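Local coordinates for protein shikimate dehydrogenase (NADP(+)) (Peptoclostridium difficile, PDB 5DZS) that probably catalyses the reversible NADPH-linked reduction of 3-dehydroshikimate to shikimate, the fourth step of chorismate biosynthesis, at residues Phe4-Glu9 with Ser14-Ile19; Tyr98-Phe103 with Ala240-Glu245; Phe24-Ile29 with Asp258-Glu263. All coordinates share one frame; numbering follows the deposited sequence.

Interaction 1. Residues Phe4-Glu9 with Ser14-Ile19; sequences FGLVGE and SVSPQI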
loop_
_atom_site.group_PDB
_atom_site.type_symbol
_atom_site.label_atom_id
_atom_site.label_comp_id
_atom_site.label_asym_id
_atom_site.label_seq_id
_atom_site.Cartn_x
_atom_site.Cartn_y
_atom_site.Cartn_z
ATOM N N PHE B 4 -7.865 16.517 -3.489
ATOM C CA PHE B 4 -6.629 15.997 -4.063
ATOM C C PHE B 4 -6.222 16.905 -5.218
ATOM O O PHE B 4 -7.034 17.704 -5.718
ATOM C CB PHE B 4 -6.854 14.584 -4.641
ATOM C CG PHE B 4 -7.343 13.585 -3.639
ATOM C CD1 PHE B 4 -8.676 13.469 -3.319
ATOM C CD2 PHE B 4 -6.436 12.759 -2.985
ATOM C CE1 PHE B 4 -9.081 12.554 -2.369
ATOM C CE2 PHE B 4 -6.839 11.859 -2.042
ATOM C CZ PHE B 4 -8.164 11.746 -1.738
ATOM N N GLY B 5 -4.994 16.762 -5.694
ATOM C CA GLY B 5 -4.616 17.491 -6.878
ATOM C C GLY B 5 -3.248 17.174 -7.389
ATOM O O GLY B 5 -2.563 16.280 -6.864
ATOM N N LEU B 6 -2.859 17.925 -8.405
ATOM C CA LEU B 6 -1.598 17.754 -9.102
ATOM C C LEU B 6 -0.745 18.997 -8.937
ATOM O O LEU B 6 -1.171 20.098 -9.302
ATOM C CB LEU B 6 -1.852 17.507 -10.594
ATOM C CG LEU B 6 -0.620 17.440 -11.504
ATOM C CD1 LEU B 6 0.307 16.306 -11.125
ATOM C CD2 LEU B 6 -1.036 17.362 -12.961
ATOM N N VAL B 7 0.468 18.809 -8.400
ATOM C CA VAL B 7 1.402 19.900 -8.184
ATOM C C VAL B 7 2.468 19.934 -9.280
ATOM O O VAL B 7 3.148 18.930 -9.525
ATOM C CB VAL B 7 2.082 19.762 -6.819
ATOM C CG1 VAL B 7 3.199 20.797 -6.642
ATOM C CG2 VAL B 7 1.046 19.881 -5.693
ATOM N N GLY B 8 2.615 21.084 -9.926
ATOM C CA GLY B 8 3.620 21.261 -10.977
ATOM C C GLY B 8 3.714 22.728 -11.292
ATOM O O GLY B 8 2.958 23.522 -10.754
ATOM N N GLU B 9 4.615 23.104 -12.185
ATOM C CA GLU B 9 4.808 24.532 -12.477
ATOM C C GLU B 9 3.785 25.071 -13.486
ATOM O O GLU B 9 3.185 26.142 -13.272
ATOM C CB GLU B 9 6.238 24.750 -12.952
ATOM C CG GLU B 9 6.634 26.194 -13.165
ATOM C CD GLU B 9 8.057 26.313 -13.689
ATOM O OE1 GLU B 9 8.590 25.315 -14.236
ATOM O OE2 GLU B 9 8.642 27.410 -13.555
ATOM N N SER B 14 -2.541 19.195 -18.663
ATOM C CA SER B 14 -2.807 17.968 -17.911
ATOM C C SER B 14 -4.171 17.298 -18.133
ATOM O O SER B 14 -5.203 17.954 -18.153
ATOM C CB SER B 14 -2.647 18.236 -16.403
ATOM O OG SER B 14 -3.706 19.035 -15.895
ATOM N N VAL B 15 -4.138 15.980 -18.308
ATOM C CA VAL B 15 -5.353 15.156 -18.362
ATOM C C VAL B 15 -5.565 14.467 -17.002
ATOM O O VAL B 15 -6.547 13.760 -16.826
ATOM C CB VAL B 15 -5.337 14.095 -19.482
ATOM C CG1 VAL B 15 -5.217 14.779 -20.835
ATOM C CG2 VAL B 15 -4.235 13.071 -19.287
ATOM N N SER B 16 -4.659 14.652 -16.043
ATOM C CA SER B 16 -4.824 13.978 -14.741
ATOM C C SER B 16 -6.119 14.314 -14.004
ATOM O O SER B 16 -6.738 13.421 -13.433
ATOM C CB SER B 16 -3.605 14.194 -13.828
ATOM O OG SER B 16 -2.509 13.473 -14.369
ATOM N N PRO B 17 -6.541 15.584 -13.979
ATOM C CA PRO B 17 -7.789 15.816 -13.272
ATOM C C PRO B 17 -8.973 15.037 -13.873
ATOM O O PRO B 17 -9.775 14.508 -13.126
ATOM C CB PRO B 17 -7.977 17.340 -13.364
ATOM C CG PRO B 17 -6.575 17.869 -13.484
ATOM C CD PRO B 17 -5.882 16.855 -14.360
ATOM N N GLN B 18 -9.035 14.908 -15.194
ATOM C CA GLN B 18 -10.115 14.158 -15.838
ATOM C C GLN B 18 -10.022 12.667 -15.499
ATOM O O GLN B 18 -11.037 12.024 -15.229
ATOM C CB GLN B 18 -10.079 14.353 -17.356
ATOM C CG GLN B 18 -11.232 13.662 -18.070
ATOM C CD GLN B 18 -11.208 13.819 -19.583
ATOM O OE1 GLN B 18 -10.203 14.228 -20.170
ATOM N NE2 GLN B 18 -12.324 13.478 -20.225
ATOM N N ILE B 19 -8.809 12.098 -15.528
ATOM C CA ILE B 19 -8.641 10.702 -15.184
ATOM C C ILE B 19 -9.109 10.451 -13.761
ATOM O O ILE B 19 -9.877 9.521 -13.497
ATOM C CB ILE B 19 -7.162 10.237 -15.339
ATOM C CG1 ILE B 19 -6.741 10.279 -16.820
ATOM C CG2 ILE B 19 -6.978 8.852 -14.724
ATOM C CD1 ILE B 19 -5.261 10.000 -17.057
#
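Leu6 on strand 2-8, flanked in the sheet by strands 31-37 and 57-60, and Ser16 in the first turn of helix 16-27 are the closest backbone pair across the segments, with CA atoms 7.5 Å apart. Leu6 supplies the whole strand side of the contact, through one methyl group. Its CG stands anti to the backbone N (chi1 174°), and with chi2 at 62° the CD2 branch is carried to the two serines. There Leu6 CD2 meets Ser14 CB at 3.9 Å and, less closely, Ser16 CB at 4.2 Å, so the contact is apolar although both partners are serines. In the conformer described, Ser14 OG is hydrogen-bonded to Leu11 O, with Asn35 OD1 also near. Leu6 also packs on Tyr33, Leu11 and Thr61. Within the helical segment, Ile19 N bonds to Val15 O at 3.1 Å, evidence that the first turn is already formed. The strand, the loop and the helix open the beta-alpha-beta unit of strand 2-8, helix 16-27 and strand 31-37. Ser14, Val15 and Ser16 are predicted to bind shikimate, as is Thr61, which places this strand-to-helix turn at the probable substrate pocket.

Interaction 2. Residues Tyr98-Phe103 with Ala240-Glu245; sequences YNTDYF and AIKSQE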
loop_
_atom_site.group_PDB
_atom_site.type_symbol
_atom_site.label_atom_id
_atom_site.label_comp_id
_atom_site.label_asym_id
_atom_site.label_seq_id
_atom_site.Cartn_x
_atom_site.Cartn_y
_atom_site.Cartn_z
ATOM N N TYR B 98 5.603 8.555 -2.186
ATOM C CA TYR B 98 5.639 7.322 -2.955
ATOM C C TYR B 98 5.977 7.633 -4.397
ATOM O O TYR B 98 5.909 8.794 -4.827
ATOM C CB TYR B 98 4.260 6.621 -2.932
ATOM C CG TYR B 98 3.701 6.363 -1.564
ATOM C CD1 TYR B 98 3.041 7.358 -0.846
ATOM C CD2 TYR B 98 3.818 5.128 -0.970
ATOM C CE1 TYR B 98 2.556 7.126 0.410
ATOM C CE2 TYR B 98 3.272 4.881 0.282
ATOM C CZ TYR B 98 2.627 5.905 0.962
ATOM O OH TYR B 98 2.099 5.670 2.230
ATOM N N ASN B 99 6.327 6.608 -5.154
ATOM C CA ASN B 99 6.592 6.791 -6.570
ATOM C C ASN B 99 5.941 5.700 -7.359
ATOM O O ASN B 99 6.341 4.525 -7.268
ATOM C CB ASN B 99 8.077 6.844 -6.841
ATOM C CG ASN B 99 8.367 7.217 -8.280
ATOM O OD1 ASN B 99 7.786 6.620 -9.202
ATOM N ND2 ASN B 99 9.241 8.175 -8.484
ATOM N N THR B 100 4.945 6.057 -8.148
ATOM C CA THR B 100 4.314 5.076 -8.980
ATOM C C THR B 100 4.949 5.001 -10.394
ATOM O O THR B 100 4.406 4.263 -11.247
ATOM C CB THR B 100 2.906 5.456 -9.180
ATOM O OG1 THR B 100 2.918 6.691 -9.934
ATOM C CG2 THR B 100 2.149 5.597 -7.828
ATOM N N ASP B 101 6.059 5.713 -10.673
ATOM C CA ASP B 101 6.665 5.680 -12.042
ATOM C C ASP B 101 7.159 4.299 -12.504
ATOM O O ASP B 101 6.964 3.927 -13.684
ATOM C CB ASP B 101 7.807 6.718 -12.215
ATOM C CG ASP B 101 7.300 8.124 -12.528
ATOM O OD1 ASP B 101 6.133 8.270 -12.926
ATOM O OD2 ASP B 101 8.095 9.092 -12.403
ATOM N N TYR B 102 7.847 3.558 -11.639
ATOM C CA TYR B 102 8.307 2.207 -11.991
ATOM C C TYR B 102 7.079 1.326 -12.267
ATOM O O TYR B 102 7.042 0.610 -13.263
ATOM C CB TYR B 102 9.176 1.634 -10.854
ATOM C CG TYR B 102 9.824 0.282 -11.055
ATOM C CD1 TYR B 102 9.082 -0.901 -10.940
ATOM C CD2 TYR B 102 11.186 0.174 -11.248
ATOM C CE1 TYR B 102 9.677 -2.135 -11.076
ATOM C CE2 TYR B 102 11.794 -1.066 -11.371
ATOM C CZ TYR B 102 11.025 -2.216 -11.286
ATOM O OH TYR B 102 11.631 -3.443 -11.410
ATOM N N PHE B 103 6.083 1.386 -11.385
ATOM C CA PHE B 103 4.850 0.600 -11.552
ATOM C C PHE B 103 4.122 0.870 -12.870
ATOM O O PHE B 103 3.748 -0.079 -13.589
ATOM C CB PHE B 103 3.887 0.820 -10.379
ATOM C CG PHE B 103 2.505 0.337 -10.665
ATOM C CD1 PHE B 103 2.148 -0.982 -10.406
ATOM C CD2 PHE B 103 1.586 1.167 -11.271
ATOM C CE1 PHE B 103 0.874 -1.440 -10.717
ATOM C CE2 PHE B 103 0.321 0.712 -11.588
ATOM C CZ PHE B 103 -0.033 -0.596 -11.312
ATOM N N ALA B 240 -2.683 6.865 -11.962
ATOM C CA ALA B 240 -3.771 7.506 -11.236
ATOM C C ALA B 240 -4.438 6.486 -10.303
ATOM O O ALA B 240 -4.747 6.768 -9.135
ATOM C CB ALA B 240 -4.796 8.128 -12.168
ATOM N N ILE B 241 -4.663 5.275 -10.826
ATOM C CA ILE B 241 -5.306 4.214 -10.046
ATOM C C ILE B 241 -4.409 3.772 -8.883
ATOM O O ILE B 241 -4.898 3.622 -7.745
ATOM C CB ILE B 241 -5.723 3.051 -10.972
ATOM C CG1 ILE B 241 -6.865 3.523 -11.883
ATOM C CG2 ILE B 241 -6.147 1.817 -10.175
ATOM C CD1 ILE B 241 -7.169 2.582 -13.035
ATOM N N LYS B 242 -3.119 3.604 -9.128
ATOM C CA LYS B 242 -2.208 3.250 -8.052
ATOM C C LYS B 242 -2.185 4.342 -6.979
ATOM O O LYS B 242 -2.155 4.053 -5.783
ATOM C CB LYS B 242 -0.804 2.985 -8.609
ATOM C CG LYS B 242 0.208 2.537 -7.574
ATOM C CD LYS B 242 -0.143 1.206 -6.927
ATOM C CE LYS B 242 -0.180 0.027 -7.893
ATOM N NZ LYS B 242 -0.560 -1.292 -7.277
ATOM N N SER B 243 -2.184 5.609 -7.407
ATOM C CA SER B 243 -2.228 6.697 -6.440
ATOM C C SER B 243 -3.497 6.586 -5.577
ATOM O O SER B 243 -3.442 6.774 -4.352
ATOM C CB SER B 243 -2.218 8.070 -7.106
ATOM O OG SER B 243 -0.990 8.344 -7.764
ATOM N N GLN B 244 -4.627 6.327 -6.230
ATOM C CA GLN B 244 -5.884 6.175 -5.524
ATOM C C GLN B 244 -5.852 5.012 -4.521
ATOM O O GLN B 244 -6.406 5.112 -3.416
ATOM C CB GLN B 244 -7.012 6.031 -6.527
ATOM C CG GLN B 244 -7.310 7.325 -7.258
ATOM C CD GLN B 244 -7.860 8.393 -6.334
ATOM O OE1 GLN B 244 -8.316 8.105 -5.239
ATOM N NE2 GLN B 244 -7.816 9.647 -6.783
ATOM N N GLU B 245 -5.179 3.925 -4.893
ATOM C CA GLU B 245 -5.062 2.774 -4.002
ATOM C C GLU B 245 -4.294 3.196 -2.736
ATOM O O GLU B 245 -4.646 2.848 -1.627
ATOM C CB GLU B 245 -4.329 1.604 -4.670
ATOM C CG GLU B 245 -5.149 0.903 -5.744
ATOM C CD GLU B 245 -4.445 -0.308 -6.305
ATOM O OE1 GLU B 245 -5.144 -1.289 -6.656
ATOM O OE2 GLU B 245 -3.212 -0.336 -6.375
HETATM O O HOH W 1 1.095 8.440 -9.335
#
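Ser243 OG, beside the methyl of Thr100, is gripped by Gln239 O, Asn59 ND2, Thr87 OG1 and a water. That water lies 2.6 Å from Ser243 OG and 2.6 Å from Thr100 OG1, so it bridges the two segments; Thr100 OG1 is further held by Asn86 ND2. The threonine's other branch does the apolar work: Thr100 CG2 rests 3.6 Å from Lys242 CG, the two side chains running past each other in opposite directions. Lys242 then turns twice, at chi2 (63°) and chi3 (63°), and this folded chain lays its last methylene over the Phe103 ring. Lys242 CE stands 3.3 Å above the plane of the Phe103 ring, over its centre, a CH-pi contact. The ammonium lies beyond it: Lys242 NZ is 4.3 Å from the Phe103 ring centroid and 32° off the normal, an off-centre cation-pi interaction. The same Lys242 NZ forms a salt bridge of 3.0 Å with Glu245 OE2, one helical turn on, meeting the oxygen nearly along its C-O bond, and another with Asp249 of the second subunit. Close by, Asp101, a predicted shikimate ligand, is tied to Lys65 and Gln239. The chemistry divides in two. Thr100 and Ser243 share a hydrogen-bonded network with Asn86, another predicted shikimate ligand, while Lys242 divides its methylenes between the Thr100 methyl and the Phe103 face and its charge between two carboxylates, one across the dimer interface, which probably favours its protonated form.

Interaction 3. Residues Phe24-Ile29 with Asp258-Glu263; sequences FEILNI and DVIYNE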
loop_
_atom_site.group_PDB
_atom_site.type_symbol
_atom_site.label_atom_id
_atom_site.label_comp_id
_atom_site.label_asym_id
_atom_site.label_seq_id
_atom_site.Cartn_x
_atom_site.Cartn_y
_atom_site.Cartn_z
ATOM N N PHE B 24 -12.922 8.382 -9.462
ATOM C CA PHE B 24 -13.834 8.641 -8.354
ATOM C C PHE B 24 -15.262 8.274 -8.748
ATOM O O PHE B 24 -16.019 7.690 -7.956
ATOM C CB PHE B 24 -13.857 10.119 -7.893
ATOM C CG PHE B 24 -12.561 10.624 -7.329
ATOM C CD1 PHE B 24 -11.815 9.868 -6.436
ATOM C CD2 PHE B 24 -12.141 11.938 -7.606
ATOM C CE1 PHE B 24 -10.640 10.357 -5.878
ATOM C CE2 PHE B 24 -10.972 12.419 -7.069
ATOM C CZ PHE B 24 -10.210 11.645 -6.207
ATOM N N GLU B 25 -15.636 8.574 -9.984
ATOM C CA GLU B 25 -17.007 8.278 -10.418
ATOM C C GLU B 25 -17.279 6.786 -10.469
ATOM O O GLU B 25 -18.337 6.314 -10.016
ATOM C CB GLU B 25 -17.296 8.869 -11.800
ATOM C CG GLU B 25 -17.433 10.372 -11.809
ATOM C CD GLU B 25 -17.528 10.974 -13.202
ATOM O OE1 GLU B 25 -17.302 10.275 -14.213
ATOM O OE2 GLU B 25 -17.852 12.175 -13.287
ATOM N N ILE B 26 -16.359 6.030 -11.050
ATOM C CA ILE B 26 -16.565 4.608 -11.174
ATOM C C ILE B 26 -16.621 3.915 -9.810
ATOM O O ILE B 26 -17.428 2.982 -9.616
ATOM C CB ILE B 26 -15.513 3.987 -12.107
ATOM C CG1 ILE B 26 -15.662 4.601 -13.503
ATOM C CG2 ILE B 26 -15.671 2.482 -12.163
ATOM C CD1 ILE B 26 -14.749 3.996 -14.546
ATOM N N LEU B 27 -15.815 4.399 -8.867
ATOM C CA LEU B 27 -15.755 3.844 -7.502
ATOM C C LEU B 27 -16.785 4.472 -6.553
ATOM O O LEU B 27 -16.849 4.095 -5.383
ATOM C CB LEU B 27 -14.359 4.016 -6.907
ATOM C CG LEU B 27 -13.239 3.303 -7.645
ATOM C CD1 LEU B 27 -11.920 3.692 -7.015
ATOM C CD2 LEU B 27 -13.461 1.798 -7.604
ATOM N N ASN B 28 -17.590 5.407 -7.058
ATOM C CA ASN B 28 -18.639 6.060 -6.248
ATOM C C ASN B 28 -18.061 6.729 -4.994
ATOM O O ASN B 28 -18.602 6.602 -3.901
ATOM C CB ASN B 28 -19.739 5.046 -5.902
ATOM C CG ASN B 28 -20.439 4.507 -7.139
ATOM O OD1 ASN B 28 -20.978 5.273 -7.943
ATOM N ND2 ASN B 28 -20.426 3.182 -7.304
ATOM N N ILE B 29 -16.953 7.437 -5.177
ATOM C CA ILE B 29 -16.237 8.084 -4.074
ATOM C C ILE B 29 -16.455 9.599 -4.088
ATOM O O ILE B 29 -16.328 10.241 -5.145
ATOM C CB ILE B 29 -14.716 7.821 -4.167
ATOM C CG1 ILE B 29 -14.402 6.351 -3.877
ATOM C CG2 ILE B 29 -13.943 8.706 -3.184
ATOM C CD1 ILE B 29 -12.946 6.005 -4.039
ATOM N N ASP B 258 -8.483 -0.767 -17.749
ATOM C CA ASP B 258 -8.864 -0.906 -19.143
ATOM C C ASP B 258 -10.164 -0.182 -19.437
ATOM O O ASP B 258 -10.307 0.425 -20.506
ATOM C CB ASP B 258 -8.966 -2.375 -19.564
ATOM C CG ASP B 258 -7.605 -3.022 -19.757
ATOM O OD1 ASP B 258 -6.598 -2.286 -19.908
ATOM O OD2 ASP B 258 -7.548 -4.272 -19.775
ATOM N N VAL B 259 -11.125 -0.262 -18.523
ATOM C CA VAL B 259 -12.403 0.416 -18.744
ATOM C C VAL B 259 -12.150 1.920 -18.862
ATOM O O VAL B 259 -12.598 2.579 -19.801
ATOM C CB VAL B 259 -13.419 0.108 -17.616
ATOM C CG1 VAL B 259 -14.667 0.952 -17.767
ATOM C CG2 VAL B 259 -13.786 -1.372 -17.631
ATOM N N ILE B 260 -11.388 2.469 -17.933
ATOM C CA ILE B 260 -11.128 3.887 -17.965
ATOM C C ILE B 260 -10.287 4.335 -19.146
ATOM O O ILE B 260 -10.567 5.370 -19.767
ATOM C CB ILE B 260 -10.485 4.336 -16.650
ATOM C CG1 ILE B 260 -11.498 4.153 -15.515
ATOM C CG2 ILE B 260 -9.984 5.778 -16.778
ATOM C CD1 ILE B 260 -10.958 4.473 -14.138
ATOM N N TYR B 261 -9.233 3.578 -19.451
ATOM C CA TYR B 261 -8.372 3.888 -20.567
ATOM C C TYR B 261 -9.124 3.868 -21.905
ATOM O O TYR B 261 -8.976 4.781 -22.704
ATOM C CB TYR B 261 -7.218 2.873 -20.619
ATOM C CG TYR B 261 -6.372 2.907 -21.884
ATOM C CD1 TYR B 261 -5.450 3.922 -22.108
ATOM C CD2 TYR B 261 -6.473 1.903 -22.850
ATOM C CE1 TYR B 261 -4.668 3.950 -23.245
ATOM C CE2 TYR B 261 -5.689 1.932 -23.998
ATOM C CZ TYR B 261 -4.785 2.959 -24.185
ATOM O OH TYR B 261 -3.992 3.012 -25.325
ATOM N N ASN B 262 -9.913 2.828 -22.143
ATOM C CA ASN B 262 -10.657 2.738 -23.402
ATOM C C ASN B 262 -11.699 3.838 -23.537
ATOM O O ASN B 262 -11.897 4.389 -24.631
ATOM C CB ASN B 262 -11.299 1.354 -23.557
ATOM C CG ASN B 262 -10.270 0.249 -23.734
ATOM O OD1 ASN B 262 -9.249 0.427 -24.399
ATOM N ND2 ASN B 262 -10.545 -0.908 -23.151
ATOM N N GLU B 263 -12.385 4.161 -22.440
ATOM C CA GLU B 263 -13.395 5.210 -22.492
ATOM C C GLU B 263 -12.727 6.564 -22.720
ATOM O O GLU B 263 -13.234 7.381 -23.493
ATOM C CB GLU B 263 -14.308 5.187 -21.248
ATOM C CG GLU B 263 -15.248 3.976 -21.228
ATOM C CD GLU B 263 -16.206 3.968 -20.048
ATOM O OE1 GLU B 263 -16.138 4.914 -19.224
ATOM O OE2 GLU B 263 -17.020 3.010 -19.951
#
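Val259 opens the contact on helix 255-268, its CG1 lying 4.4 Å from Ile26 CD1, a loose touch. Ile260 carries most of the weight and is buried. Its CG1 is 3.4 Å from Ile26 CD1, tighter than usual for two carbons, and its CD1 lies 3.8 Å from the same methyl. Ile26 was deposited in two conformers, so all three distances describe one of them and the closeness of the shortest is doubtful. Ile26 extends its chain to its end (chi2 -176°), so that CD1 alone reaches across, and the two isoleucine chains lie antiparallel where they meet. Ile260 also packs on Val237 of helix 233-248. Tyr261 turns to that same helix, meeting the Tyr234 ring edge-to-face. Glu263 finishes the segment with a long, weak ion pair to Arg22 on helix 16-27. Behind Ile26, helix 16-27 ends in a Schellman motif: Ile29 N bonds to Phe24 O at 2.9 Å, Asn28 N to Glu25 O at 3.2 Å, and Asn28 has a phi of 57°. Between these segments helix 255-268, near the C-terminus, thus packs on helix 16-27 of the N-terminal substrate-binding region through aliphatic carbon alone, with no polar bond to fix its direction.

Helix 16-27 is shared by interactions 1 and 3, whose centres are about 16 Å apart and which meet where Phe4 CD1 lies 3.7 Å from Phe24 CZ. Interactions 1 and 2, centres about 14 Å apart, touch through Ile19 CG2 and Ala240 CB at 3.4 Å. Interactions 2 and 3, centres about 16 Å apart, use helices 233-248 and 255-268, which follow each other in the chain. Interaction 1 contains Ser14 to Ser16 and interaction 2 Asp101 of the predicted shikimate site. Interaction 3 is peripheral, its centre about 20 Å from the chain centre against 12 and 10 Å for interactions 1 and 2; its Ile260 side chain is about 10 Å from that of Val15.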